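Local coordinates for 3-deoxy-D-manno-octulosonate 8-phosphate phosphatase KdsC (Haemophilus influenzae Rd, PDB 1K1E), which catalyses the hydrolysis of 3-deoxy-D-manno-octulosonate 8-phosphate to 3-deoxy-D-manno-octulosonate and inorganic phosphate, a step in lipopolysaccharide biosynthesis, at residues 22-27 with 58-63; 16-21 with 122-127; 45-50 with 154-159. All coordinates share one frame; numbering follows the deposited sequence.

Contact 1: 22-27 with 58-63. With SO4 (sulfate ion), chain O.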
ATOM      1  N   GLY A  22      -9.233  -2.765  -2.395  1.00 13.09           N
ATOM      2  CA  GLY A  22      -9.468  -3.943  -3.235  1.00  8.30           C
ATOM      3  C   GLY A  22      -8.611  -5.159  -2.947  1.00 13.33           C
ATOM      4  O   GLY A  22      -8.865  -6.232  -3.489  1.00 12.12           O
ATOM      5  N   GLN A  23      -7.598  -4.994  -2.111  1.00 17.53           N
ATOM      6  CA  GLN A  23      -6.749  -6.130  -1.836  1.00 16.59           C
ATOM      7  C   GLN A  23      -7.453  -7.074  -0.855  1.00 18.02           C
ATOM      8  O   GLN A  23      -8.230  -6.650  -0.015  1.00 15.46           O
ATOM      9  CB  GLN A  23      -5.403  -5.669  -1.269  1.00 17.39           C
ATOM     10  CG  GLN A  23      -4.563  -4.746  -2.200  1.00 21.97           C
ATOM     11  CD  GLN A  23      -3.196  -4.374  -1.609  1.00 32.70           C
ATOM     12  OE1 GLN A  23      -2.319  -5.253  -1.393  1.00 33.43           O
ATOM     13  NE2 GLN A  23      -2.997  -3.071  -1.337  1.00 22.82           N
ATOM     14  N   LEU A  24      -7.250  -8.377  -1.041  1.00 14.18           N
ATOM     15  CA  LEU A  24      -7.737  -9.380  -0.099  1.00 12.75           C
ATOM     16  C   LEU A  24      -6.429  -9.908   0.512  1.00 17.96           C
ATOM     17  O   LEU A  24      -5.600 -10.527  -0.186  1.00 13.79           O
ATOM     18  CB  LEU A  24      -8.470 -10.468  -0.877  1.00 13.66           C
ATOM     19  CG  LEU A  24      -9.638  -9.973  -1.746  1.00 15.42           C
ATOM     20  CD1 LEU A  24     -10.198 -11.198  -2.596  1.00 14.46           C
ATOM     21  CD2 LEU A  24     -10.753  -9.429  -0.806  1.00 14.33           C
ATOM     22  N   HIS A  25      -6.189  -9.590   1.802  1.00 14.82           N
ATOM     23  CA  HIS A  25      -4.948 -10.001   2.442  1.00 13.35           C
ATOM     24  C   HIS A  25      -5.145 -11.369   3.012  1.00 19.91           C
ATOM     25  O   HIS A  25      -5.802 -11.569   4.052  1.00 12.64           O
ATOM     26  CB  HIS A  25      -4.557  -9.021   3.530  1.00 14.01           C
ATOM     27  CG  HIS A  25      -4.460  -7.617   3.036  1.00 20.60           C
ATOM     28  ND1 HIS A  25      -3.508  -7.207   2.115  1.00 11.71           N
ATOM     29  CD2 HIS A  25      -5.223  -6.529   3.314  1.00 15.84           C
ATOM     30  CE1 HIS A  25      -3.688  -5.918   1.858  1.00 15.25           C
ATOM     31  NE2 HIS A  25      -4.718  -5.484   2.573  1.00 19.80           N
ATOM     32  N   TYR A  26      -4.594 -12.320   2.288  1.00  9.41           N
ATOM     33  CA  TYR A  26      -4.705 -13.734   2.672  1.00 20.23           C
ATOM     34  C   TYR A  26      -3.613 -14.335   3.576  1.00 17.94           C
ATOM     35  O   TYR A  26      -2.445 -13.977   3.500  1.00 13.45           O
ATOM     36  CB  TYR A  26      -4.674 -14.616   1.410  1.00 17.13           C
ATOM     37  CG  TYR A  26      -6.008 -14.931   0.747  1.00 12.82           C
ATOM     38  CD1 TYR A  26      -6.778 -13.915   0.157  1.00 11.09           C
ATOM     39  CD2 TYR A  26      -6.452 -16.258   0.669  1.00 16.84           C
ATOM     40  CE1 TYR A  26      -7.967 -14.217  -0.515  1.00 21.82           C
ATOM     41  CE2 TYR A  26      -7.611 -16.597   0.020  1.00 16.97           C
ATOM     42  CZ  TYR A  26      -8.385 -15.571  -0.588  1.00 22.06           C
ATOM     43  OH  TYR A  26      -9.528 -15.895  -1.278  1.00 25.26           O
ATOM     44  N   ASP A  27      -4.026 -15.264   4.437  1.00 12.54           N
ATOM     45  CA  ASP A  27      -3.032 -16.091   5.102  1.00 17.64           C
ATOM     46  C   ASP A  27      -3.487 -17.498   4.629  1.00 13.35           C
ATOM     47  O   ASP A  27      -4.324 -17.582   3.717  1.00 16.69           O
ATOM     48  CB  ASP A  27      -2.956 -15.868   6.631  1.00 19.71           C
ATOM     49  CG  ASP A  27      -4.172 -16.399   7.411  1.00 15.71           C
ATOM     50  OD1 ASP A  27      -4.140 -16.259   8.662  1.00 14.36           O
ATOM     51  OD2 ASP A  27      -5.136 -16.926   6.838  1.00 18.14           O
ATOM     52  N   SER A  58     -21.938  -6.501   1.167  1.00 14.99           N
ATOM     53  CA  SER A  58     -20.744  -7.168   0.655  1.00 17.47           C
ATOM     54  C   SER A  58     -21.135  -8.580   0.266  1.00 22.90           C
ATOM     55  O   SER A  58     -21.983  -9.186   0.930  1.00 18.02           O
ATOM     56  CB  SER A  58     -19.658  -7.245   1.743  1.00 16.39           C
ATOM     57  OG  SER A  58     -18.557  -7.980   1.265  1.00 17.30           O
ATOM     58  N   GLY A  59     -20.542  -9.091  -0.812  1.00 19.02           N
ATOM     59  CA  GLY A  59     -20.810 -10.457  -1.221  1.00 22.02           C
ATOM     60  C   GLY A  59     -20.051 -11.451  -0.335  1.00 25.60           C
ATOM     61  O   GLY A  59     -20.162 -12.677  -0.498  1.00 19.47           O
ATOM     62  N   ARG A  60     -19.312 -10.938   0.643  1.00 22.80           N
ATOM     63  CA  ARG A  60     -18.508 -11.774   1.523  1.00 17.84           C
ATOM     64  C   ARG A  60     -18.899 -11.450   2.960  1.00 23.67           C
ATOM     65  O   ARG A  60     -19.361 -10.360   3.250  1.00 24.80           O
ATOM     66  CB  ARG A  60     -16.990 -11.475   1.290  1.00 20.16           C
ATOM     67  CG  ARG A  60     -16.427 -11.968  -0.080  1.00 30.82           C
ATOM     68  CD  ARG A  60     -14.963 -11.508  -0.382  1.00 25.97           C
ATOM     69  NE  ARG A  60     -13.973 -12.273   0.390  1.00 38.75           N
ATOM     70  CZ  ARG A  60     -13.370 -13.391  -0.042  1.00 37.95           C
ATOM     71  NH1 ARG A  60     -13.661 -13.864  -1.268  1.00 39.51           N
ATOM     72  NH2 ARG A  60     -12.499 -14.056   0.746  1.00 26.39           N
ATOM     73  N   ASP A  61     -18.758 -12.418   3.846  1.00 21.21           N
ATOM     74  CA  ASP A  61     -19.063 -12.211   5.266  1.00 19.54           C
ATOM     75  C   ASP A  61     -17.831 -12.662   6.047  1.00 18.78           C
ATOM     76  O   ASP A  61     -17.278 -13.693   5.746  1.00 28.96           O
ATOM     77  CB  ASP A  61     -20.251 -13.102   5.660  1.00 23.39           C
ATOM     78  CG  ASP A  61     -20.855 -12.737   7.030  1.00 21.97           C
ATOM     79  OD1 ASP A  61     -21.939 -13.283   7.386  1.00 29.15           O
ATOM     80  OD2 ASP A  61     -20.283 -11.901   7.762  1.00 20.17           O
ATOM     81  N   SER A  62     -17.366 -11.881   7.013  1.00 20.22           N
ATOM     82  CA  SER A  62     -16.246 -12.346   7.809  1.00 19.56           C
ATOM     83  C   SER A  62     -16.350 -11.692   9.153  1.00 18.45           C
ATOM     84  O   SER A  62     -16.949 -10.647   9.313  1.00 15.30           O
ATOM     85  CB  SER A  62     -14.897 -12.006   7.182  1.00 21.35           C
ATOM     86  OG  SER A  62     -14.522 -10.689   7.502  1.00 21.71           O
ATOM     87  N   PRO A  63     -15.744 -12.316  10.158  1.00 19.88           N
ATOM     88  CA  PRO A  63     -15.808 -11.736  11.482  1.00 15.61           C
ATOM     89  C   PRO A  63     -14.924 -10.481  11.496  1.00 18.57           C
ATOM     90  O   PRO A  63     -15.093  -9.616  12.359  1.00 14.34           O
ATOM     91  CB  PRO A  63     -15.337 -12.909  12.377  1.00 24.21           C
ATOM     92  CG  PRO A  63     -14.501 -13.704  11.495  1.00 22.37           C
ATOM     93  CD  PRO A  63     -15.178 -13.679  10.190  1.00 22.65           C
TER
HETATM   94  S   SO4 O2401     -18.709  -8.019  -3.815  1.00 23.13           S
HETATM   95  O1  SO4 O2401     -19.294  -7.069  -4.766  1.00 32.14           O
HETATM   96  O2  SO4 O2401     -17.249  -8.089  -4.113  1.00 21.37           O
HETATM   97  O3  SO4 O2401     -19.293  -9.342  -3.968  1.00 25.34           O
HETATM   98  O4  SO4 O2401     -19.017  -7.459  -2.474  1.00 22.05           O
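Arg60 reaches over to the strand 23-27 and brings its guanidinium against two side chains of it, Leu24 and Tyr26. The backbones stay well apart, Leu24 CA and Arg60 CA being 11.2 Å from each other, and the long side chain spans the gap. Its CG stands anti to the carbonyl carbon and the chain bends at chi3 (76°), which turns the guanidinium along the strand. Leu24 CD2 comes obliquely to within 4.5 Å of Arg60 NE, and Tyr26 OH lies 4.0 Å from Arg60 NH2, with the ring and guanidinium planes 50° apart. This is loose packing; the charge is met by Glu31, salt-bridged to NE, and the tyrosine hydroxyl bonds to Asp71 of the second subunit. Behind Arg60, Ser58 OG accepts from Arg60 N at 3.1 Å, an ST turn that shapes the loop. In that loop Gly59 N gives a nearly straight bond to sulfate O4 (2.8 Å, 170°); Lys84, a substrate-binding residue by similarity like Arg60, also holds the sulfate. The loop joins strand 53-58 of the parallel sheet to helix 63-72, while strand 23-27 pairs with strand 30-37 and, antiparallel, with a strand of the second subunit, extending the sheet across the interface.

Contact 2: 16-21 with 122-127; sequences DGVLTD and FAVADA. With CO (cobalt (II) ion), chain M.
Between the loop 16-21 and the chain leaving strand 120-123 the backbones come nearest at Val18 and Val124, whose CA atoms are 6.5 Å apart, just where Val124 opens a type I turn closed by a bond from Ala127 N to Val124 O. Val124 points its side chain at the loop and meets it with both methyls. CG2 sits 3.5 Å from Gly17 O, an apolar touch on a carbonyl oxygen, while CG1, anti to the carbonyl carbon of its own residue (chi1 -64°), packs at 4.0 Å on Val18 CG2. The carbonyl of Gly17 has its polar partner in a water, which donates to Gly17 O at 2.6 Å and to Asp126 OD1 at 2.8 Å and so bridges the two segments. Asp126 has a further bond, OD2 accepting from Gly143 N. Within the loop, Gly17 N donates to Thr20 OG1 (2.9 Å, 162°), a bond that closes the loop on itself directly after Asp16. The carbonyl O of Asp16 binds the cobalt ion at 2.2 Å; three waters, Asp14 and Asp107 complete its shell. Asp14, Asp16 and Val18 fit the DxDx(T/V) motif of the HAD phosphatases, with the cobalt probably in the place of the natural magnesium. The loop follows strand 10-14 and the turn follows strand 120-123 of the same parallel sheet, with strand 102-106 between them giving Ile105 to Val18, while Ala147 of helix 147-158 touches Val124.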
ATOM      1  N   ASP A  16     -15.316  -4.226  -0.553  1.00 14.63           N
ATOM      2  CA  ASP A  16     -13.990  -4.374  -1.188  1.00 14.04           C
ATOM      3  C   ASP A  16     -13.831  -3.490  -2.365  1.00 13.26           C
ATOM      4  O   ASP A  16     -14.624  -3.562  -3.271  1.00 14.07           O
ATOM      5  CB  ASP A  16     -13.769  -5.830  -1.570  1.00 14.29           C
ATOM      6  CG  ASP A  16     -13.805  -6.734  -0.347  1.00 12.87           C
ATOM      7  OD1 ASP A  16     -12.940  -6.521   0.538  1.00 18.45           O
ATOM      8  OD2 ASP A  16     -14.720  -7.584  -0.248  1.00 19.98           O
ATOM      9  N   GLY A  17     -12.805  -2.642  -2.363  1.00  9.04           N
ATOM     10  CA  GLY A  17     -12.614  -1.787  -3.531  1.00 10.63           C
ATOM     11  C   GLY A  17     -13.196  -0.407  -3.311  1.00  9.32           C
ATOM     12  O   GLY A  17     -12.903   0.524  -4.085  1.00 10.51           O
ATOM     13  N   VAL A  18     -14.016  -0.282  -2.240  1.00 12.33           N
ATOM     14  CA  VAL A  18     -14.618   0.988  -1.892  1.00 11.75           C
ATOM     15  C   VAL A  18     -14.119   1.373  -0.511  1.00 13.61           C
ATOM     16  O   VAL A  18     -13.406   2.349  -0.380  1.00 13.41           O
ATOM     17  CB  VAL A  18     -16.146   0.913  -1.943  1.00 10.41           C
ATOM     18  CG1 VAL A  18     -16.770   2.193  -1.435  1.00 10.14           C
ATOM     19  CG2 VAL A  18     -16.564   0.738  -3.420  1.00 17.49           C
ATOM     20  N   LEU A  19     -14.437   0.577   0.505  1.00 13.06           N
ATOM     21  CA  LEU A  19     -13.924   0.889   1.852  1.00  9.54           C
ATOM     22  C   LEU A  19     -12.489   0.367   2.009  1.00 16.93           C
ATOM     23  O   LEU A  19     -11.829   0.671   2.994  1.00 12.32           O
ATOM     24  CB  LEU A  19     -14.799   0.241   2.914  1.00  8.50           C
ATOM     25  CG  LEU A  19     -16.241   0.790   2.910  1.00  9.85           C
ATOM     26  CD1 LEU A  19     -16.960   0.058   4.122  1.00  9.33           C
ATOM     27  CD2 LEU A  19     -16.199   2.339   3.174  1.00 12.57           C
ATOM     28  N   THR A  20     -12.034  -0.434   1.058  1.00  8.85           N
ATOM     29  CA  THR A  20     -10.682  -0.993   0.991  1.00  9.93           C
ATOM     30  C   THR A  20     -10.105  -0.655  -0.413  1.00 13.24           C
ATOM     31  O   THR A  20     -10.847  -0.199  -1.306  1.00 14.56           O
ATOM     32  CB  THR A  20     -10.656  -2.521   1.126  1.00 14.42           C
ATOM     33  OG1 THR A  20     -11.054  -3.104  -0.112  1.00 13.94           O
ATOM     34  CG2 THR A  20     -11.564  -3.007   2.292  1.00 13.12           C
ATOM     35  N   ASP A  21      -8.803  -0.884  -0.621  1.00 10.28           N
ATOM     36  CA  ASP A  21      -8.241  -0.590  -1.901  1.00 12.50           C
ATOM     37  C   ASP A  21      -8.428  -1.807  -2.830  1.00 16.98           C
ATOM     38  O   ASP A  21      -7.842  -1.859  -3.915  1.00 17.31           O
ATOM     39  CB  ASP A  21      -6.757  -0.259  -1.769  1.00 20.10           C
ATOM     40  CG  ASP A  21      -5.935  -1.420  -1.238  1.00 20.16           C
ATOM     41  OD1 ASP A  21      -6.482  -2.490  -0.903  1.00 13.85           O
ATOM     42  OD2 ASP A  21      -4.712  -1.259  -1.154  1.00 25.35           O
ATOM     43  N   PHE A 122     -22.323   6.501  -6.907  1.00 14.91           N
ATOM     44  CA  PHE A 122     -20.961   6.978  -6.965  1.00 13.82           C
ATOM     45  C   PHE A 122     -20.009   5.850  -7.264  1.00 15.61           C
ATOM     46  O   PHE A 122     -20.199   4.735  -6.780  1.00 11.27           O
ATOM     47  CB  PHE A 122     -20.538   7.489  -5.597  1.00 10.51           C
ATOM     48  CG  PHE A 122     -21.293   8.734  -5.149  1.00  9.62           C
ATOM     49  CD1 PHE A 122     -22.549   8.615  -4.556  1.00 18.04           C
ATOM     50  CD2 PHE A 122     -20.737   9.992  -5.279  1.00 20.89           C
ATOM     51  CE1 PHE A 122     -23.232   9.715  -4.107  1.00 18.30           C
ATOM     52  CE2 PHE A 122     -21.436  11.141  -4.806  1.00 23.15           C
ATOM     53  CZ  PHE A 122     -22.692  10.989  -4.221  1.00 21.28           C
ATOM     54  N   ALA A 123     -18.973   6.151  -8.047  1.00 11.71           N
ATOM     55  CA  ALA A 123     -17.959   5.128  -8.312  1.00 13.77           C
ATOM     56  C   ALA A 123     -16.659   5.694  -7.823  1.00 14.19           C
ATOM     57  O   ALA A 123     -16.415   6.906  -7.980  1.00 11.63           O
ATOM     58  CB  ALA A 123     -17.869   4.822  -9.850  1.00 11.80           C
ATOM     59  N   VAL A 124     -15.835   4.837  -7.228  1.00 12.65           N
ATOM     60  CA  VAL A 124     -14.481   5.221  -6.798  1.00 14.13           C
ATOM     61  C   VAL A 124     -13.631   5.481  -8.030  1.00 11.42           C
ATOM     62  O   VAL A 124     -13.925   4.982  -9.137  1.00 11.31           O
ATOM     63  CB  VAL A 124     -13.815   4.125  -5.900  1.00 14.75           C
ATOM     64  CG1 VAL A 124     -14.623   3.983  -4.618  1.00 12.77           C
ATOM     65  CG2 VAL A 124     -13.753   2.763  -6.639  1.00 16.18           C
ATOM     66  N   ALA A 125     -12.594   6.282  -7.841  1.00 12.83           N
ATOM     67  CA  ALA A 125     -11.738   6.679  -8.984  1.00 13.68           C
ATOM     68  C   ALA A 125     -11.071   5.584  -9.795  1.00 16.26           C
ATOM     69  O   ALA A 125     -10.698   5.803 -10.954  1.00 15.82           O
ATOM     70  CB  ALA A 125     -10.689   7.635  -8.493  1.00 12.67           C
ATOM     71  N   ASP A 126     -10.802   4.454  -9.180  1.00 11.04           N
ATOM     72  CA  ASP A 126     -10.093   3.390  -9.891  1.00 14.13           C
ATOM     73  C   ASP A 126     -11.031   2.323 -10.376  1.00 16.47           C
ATOM     74  O   ASP A 126     -10.596   1.270 -10.832  1.00 16.10           O
ATOM     75  CB  ASP A 126      -8.964   2.757  -9.048  1.00 13.96           C
ATOM     76  CG  ASP A 126      -9.422   2.324  -7.657  1.00 19.70           C
ATOM     77  OD1 ASP A 126      -8.834   1.381  -7.139  1.00 21.64           O
ATOM     78  OD2 ASP A 126     -10.345   2.901  -7.041  1.00 15.07           O
ATOM     79  N   ALA A 127     -12.332   2.623 -10.347  1.00 16.28           N
ATOM     80  CA  ALA A 127     -13.304   1.689 -10.885  1.00 12.32           C
ATOM     81  C   ALA A 127     -13.141   1.639 -12.427  1.00 13.14           C
ATOM     82  O   ALA A 127     -12.652   2.589 -13.058  1.00 12.61           O
ATOM     83  CB  ALA A 127     -14.763   2.164 -10.561  1.00 10.05           C
TER
HETATM   84 CO    CO M 201     -16.280  -3.985  -4.600  1.00 12.86          CO
HETATM   85  O   HOH W   1     -10.692   0.148  -5.469  1.00 17.77           O
HETATM   86  O   HOH W   2     -16.749  -5.527  -3.129  1.00 12.01           O
HETATM   87  O   HOH W   3     -14.717  -5.015  -5.535  1.00 12.36           O
HETATM   88  O   HOH W   4     -17.858  -4.735  -5.818  1.00 15.61           O

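Contact 3: 45-50 with 154-159; sequences KMLMDA and MILQAQ
Two helices, 38-49 and 147-158, meet near their C-terminal ends through one leucine. Leu156 points across at helix 38-49, and its two methyls and branch point divide the work. CD1 lies 3.7 Å from Met46 CB, and CG 3.9 Å from Leu47 CD2. The other methyl, CD2, comes to 3.4 Å from Ala50 CB, tighter than usual for two carbons, so the methyl of Ala50 is pressed closely against the leucine. Leu156 carries CG anti to the carbonyl carbon (chi1 -68°), which sends the isopropyl end outward to spread between Met46 and Ala50, with Leu47 crossing it obliquely. Met46 touches with its CB alone; beyond CG its chain runs on extended (chi2 170°) and carries the sulfur away from 154-159, towards Arg149 earlier on the same helix and Phe165 of helix 163-166, which also packs on Leu156. In the alpha/beta architecture of HAD enzymes, helices flank a central parallel sheet, and here helix 38-49 is the one leading into strand 53-58, whose Val54 lies against Leu47. A polar bridge runs beside this apolar patch, where both helices have ended: a water donates to Ala50 O at 2.6 Å and to Gln159 OE1 at 3.1 Å. Lys161 also bonds to Ala50 O, so the carbonyl is gripped twice, while the other end of the Gln159 amide, NE2, donates to the backbone oxygens of Leu5 and Ile8.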
ATOM      1  N   LYS A  45     -19.424   8.221  10.532  1.00 15.59           N
ATOM      2  CA  LYS A  45     -20.022   8.729  11.777  1.00 23.02           C
ATOM      3  C   LYS A  45     -20.701  10.079  11.524  1.00 22.64           C
ATOM      4  O   LYS A  45     -21.715  10.390  12.158  1.00 17.49           O
ATOM      5  CB  LYS A  45     -18.977   8.949  12.886  1.00 10.36           C
ATOM      6  CG  LYS A  45     -18.117   7.726  13.184  1.00 19.01           C
ATOM      7  CD  LYS A  45     -19.005   6.507  13.482  1.00 30.80           C
ATOM      8  CE  LYS A  45     -19.896   6.698  14.735  1.00 29.57           C
ATOM      9  NZ  LYS A  45     -20.910   5.583  14.862  1.00 35.25           N
ATOM     10  N   MET A  46     -20.078  10.905  10.661  1.00 12.09           N
ATOM     11  CA  MET A  46     -20.646  12.220  10.387  1.00 13.98           C
ATOM     12  C   MET A  46     -21.995  12.034   9.758  1.00 14.78           C
ATOM     13  O   MET A  46     -22.935  12.750  10.054  1.00 14.74           O
ATOM     14  CB  MET A  46     -19.700  13.023   9.480  1.00  8.48           C
ATOM     15  CG  MET A  46     -18.522  13.511  10.234  1.00 17.53           C
ATOM     16  SD  MET A  46     -17.287  14.174   9.153  1.00 16.96           S
ATOM     17  CE  MET A  46     -16.273  15.221  10.407  1.00 16.94           C
ATOM     18  N   LEU A  47     -22.105  11.061   8.863  1.00 15.01           N
ATOM     19  CA  LEU A  47     -23.390  10.861   8.256  1.00 14.27           C
ATOM     20  C   LEU A  47     -24.466  10.490   9.249  1.00 16.87           C
ATOM     21  O   LEU A  47     -25.523  11.108   9.275  1.00 13.24           O
ATOM     22  CB  LEU A  47     -23.358   9.769   7.163  1.00 10.01           C
ATOM     23  CG  LEU A  47     -22.542  10.088   5.880  1.00 11.42           C
ATOM     24  CD1 LEU A  47     -22.594   8.914   4.891  1.00  9.61           C
ATOM     25  CD2 LEU A  47     -23.135  11.339   5.164  1.00 13.10           C
ATOM     26  N   MET A  48     -24.164   9.497  10.061  1.00 12.88           N
ATOM     27  CA  MET A  48     -25.139   9.024  11.029  1.00 13.46           C
ATOM     28  C   MET A  48     -25.553  10.158  11.954  1.00 21.64           C
ATOM     29  O   MET A  48     -26.736  10.310  12.305  1.00 20.38           O
ATOM     30  CB  MET A  48     -24.488   7.859  11.750  1.00 11.49           C
ATOM     31  CG  MET A  48     -24.144   6.697  10.802  1.00 21.55           C
ATOM     32  SD  MET A  48     -23.416   5.175  11.547  1.00 33.43           S
ATOM     33  CE  MET A  48     -22.878   5.783  12.920  1.00 23.96           C
ATOM     34  N   ASP A  49     -24.581  10.964  12.353  1.00 15.98           N
ATOM     35  CA  ASP A  49     -24.825  12.119  13.231  1.00 21.83           C
ATOM     36  C   ASP A  49     -25.758  13.163  12.565  1.00 23.54           C
ATOM     37  O   ASP A  49     -26.527  13.837  13.260  1.00 20.64           O
ATOM     38  CB  ASP A  49     -23.485  12.741  13.627  1.00 19.26           C
ATOM     39  CG  ASP A  49     -23.620  14.027  14.458  1.00 27.61           C
ATOM     40  OD1 ASP A  49     -23.384  15.154  13.929  1.00 27.59           O
ATOM     41  OD2 ASP A  49     -23.961  13.909  15.658  1.00 24.56           O
ATOM     42  N   ALA A  50     -25.696  13.253  11.235  1.00 16.53           N
ATOM     43  CA  ALA A  50     -26.475  14.198  10.464  1.00 18.84           C
ATOM     44  C   ALA A  50     -27.785  13.560   9.969  1.00 16.96           C
ATOM     45  O   ALA A  50     -28.374  14.038   8.981  1.00 17.79           O
ATOM     46  CB  ALA A  50     -25.656  14.697   9.279  1.00 19.71           C
ATOM     47  N   MET A 154     -19.402  15.426   0.349  1.00 10.82           N
ATOM     48  CA  MET A 154     -20.225  16.044  -0.716  1.00 12.21           C
ATOM     49  C   MET A 154     -21.686  16.069  -0.321  1.00 19.68           C
ATOM     50  O   MET A 154     -22.382  17.100  -0.501  1.00 16.88           O
ATOM     51  CB  MET A 154     -20.137  15.234  -2.027  1.00 17.32           C
ATOM     52  CG  MET A 154     -18.840  15.340  -2.767  1.00 24.40           C
ATOM     53  SD  MET A 154     -18.980  14.449  -4.352  1.00 35.21           S
ATOM     54  CE  MET A 154     -20.529  15.032  -4.885  1.00 12.62           C
ATOM     55  N   ILE A 155     -22.160  14.927   0.176  1.00 12.69           N
ATOM     56  CA  ILE A 155     -23.562  14.869   0.593  1.00 19.29           C
ATOM     57  C   ILE A 155     -23.843  15.876   1.726  1.00 18.91           C
ATOM     58  O   ILE A 155     -24.803  16.632   1.668  1.00 15.28           O
ATOM     59  CB  ILE A 155     -23.941  13.425   1.052  1.00 14.78           C
ATOM     60  CG1 ILE A 155     -23.775  12.466  -0.137  1.00 15.36           C
ATOM     61  CG2 ILE A 155     -25.402  13.425   1.605  1.00 12.23           C
ATOM     62  CD1 ILE A 155     -23.949  10.971   0.187  1.00 14.72           C
ATOM     63  N   LEU A 156     -23.030  15.844   2.774  1.00 13.66           N
ATOM     64  CA  LEU A 156     -23.227  16.775   3.881  1.00 10.46           C
ATOM     65  C   LEU A 156     -23.129  18.233   3.465  1.00 18.97           C
ATOM     66  O   LEU A 156     -23.872  19.107   3.969  1.00 19.18           O
ATOM     67  CB  LEU A 156     -22.230  16.500   5.006  1.00 14.77           C
ATOM     68  CG  LEU A 156     -22.478  15.162   5.719  1.00 13.03           C
ATOM     69  CD1 LEU A 156     -21.303  14.768   6.576  1.00 14.42           C
ATOM     70  CD2 LEU A 156     -23.742  15.275   6.574  1.00 14.46           C
ATOM     71  N   GLN A 157     -22.211  18.531   2.556  1.00 18.16           N
ATOM     72  CA  GLN A 157     -22.137  19.908   2.138  1.00 14.38           C
ATOM     73  C   GLN A 157     -23.406  20.291   1.404  1.00 18.00           C
ATOM     74  O   GLN A 157     -23.897  21.383   1.576  1.00 22.76           O
ATOM     75  CB  GLN A 157     -20.962  20.101   1.223  1.00 23.43           C
ATOM     76  CG  GLN A 157     -20.894  21.494   0.672  1.00 25.54           C
ATOM     77  CD  GLN A 157     -19.483  21.806   0.419  1.00 32.04           C
ATOM     78  OE1 GLN A 157     -18.691  21.982   1.375  1.00 38.85           O
ATOM     79  NE2 GLN A 157     -19.104  21.819  -0.856  1.00 36.19           N
ATOM     80  N   ALA A 158     -23.924  19.393   0.571  1.00 20.28           N
ATOM     81  CA  ALA A 158     -25.154  19.669  -0.174  1.00 22.15           C
ATOM     82  C   ALA A 158     -26.312  19.954   0.773  1.00 25.34           C
ATOM     83  O   ALA A 158     -27.158  20.777   0.442  1.00 22.41           O
ATOM     84  CB  ALA A 158     -25.507  18.505  -1.096  1.00 23.16           C
ATOM     85  N   GLN A 159     -26.341  19.288   1.941  1.00 26.01           N
ATOM     86  CA  GLN A 159     -27.371  19.484   2.961  1.00 18.90           C
ATOM     87  C   GLN A 159     -27.100  20.674   3.926  1.00 18.76           C
ATOM     88  O   GLN A 159     -27.824  20.869   4.911  1.00 18.36           O
ATOM     89  CB  GLN A 159     -27.543  18.160   3.733  1.00 21.07           C
ATOM     90  CG  GLN A 159     -28.006  17.050   2.716  1.00 23.38           C
ATOM     91  CD  GLN A 159     -28.499  15.777   3.338  1.00 19.78           C
ATOM     92  OE1 GLN A 159     -28.726  15.727   4.508  1.00 20.43           O
ATOM     93  NE2 GLN A 159     -28.654  14.717   2.530  1.00 20.02           N
TER
HETATM   94  O   HOH W   5     -30.019  14.256   6.918  1.00 27.28           O

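Overall arrangement
All three contacts are largely buried, yet their chemistry follows their place in the fold. Contact 3 joins two helices by hydrocarbon packing, with a water bridge beside it where the helices end. Contacts 1 and 2 gather at the metal end of the sheet, their centres about 14 Å apart, and Asp16 of contact 2 packs on contact 1, its OD1 3.9 Å from Leu24 CD2. Contact 1 turns on a charged arginine, contact 2 on a metal-binding loop and a bridging water, and the second subunit comes within reach of both. Contacts 2 and 3 meet through Phe122 and Met154, so helix 147-158 serves both places. Contacts 1 and 3 lie on opposite sides of the chain's centre, about 28 Å apart between centres.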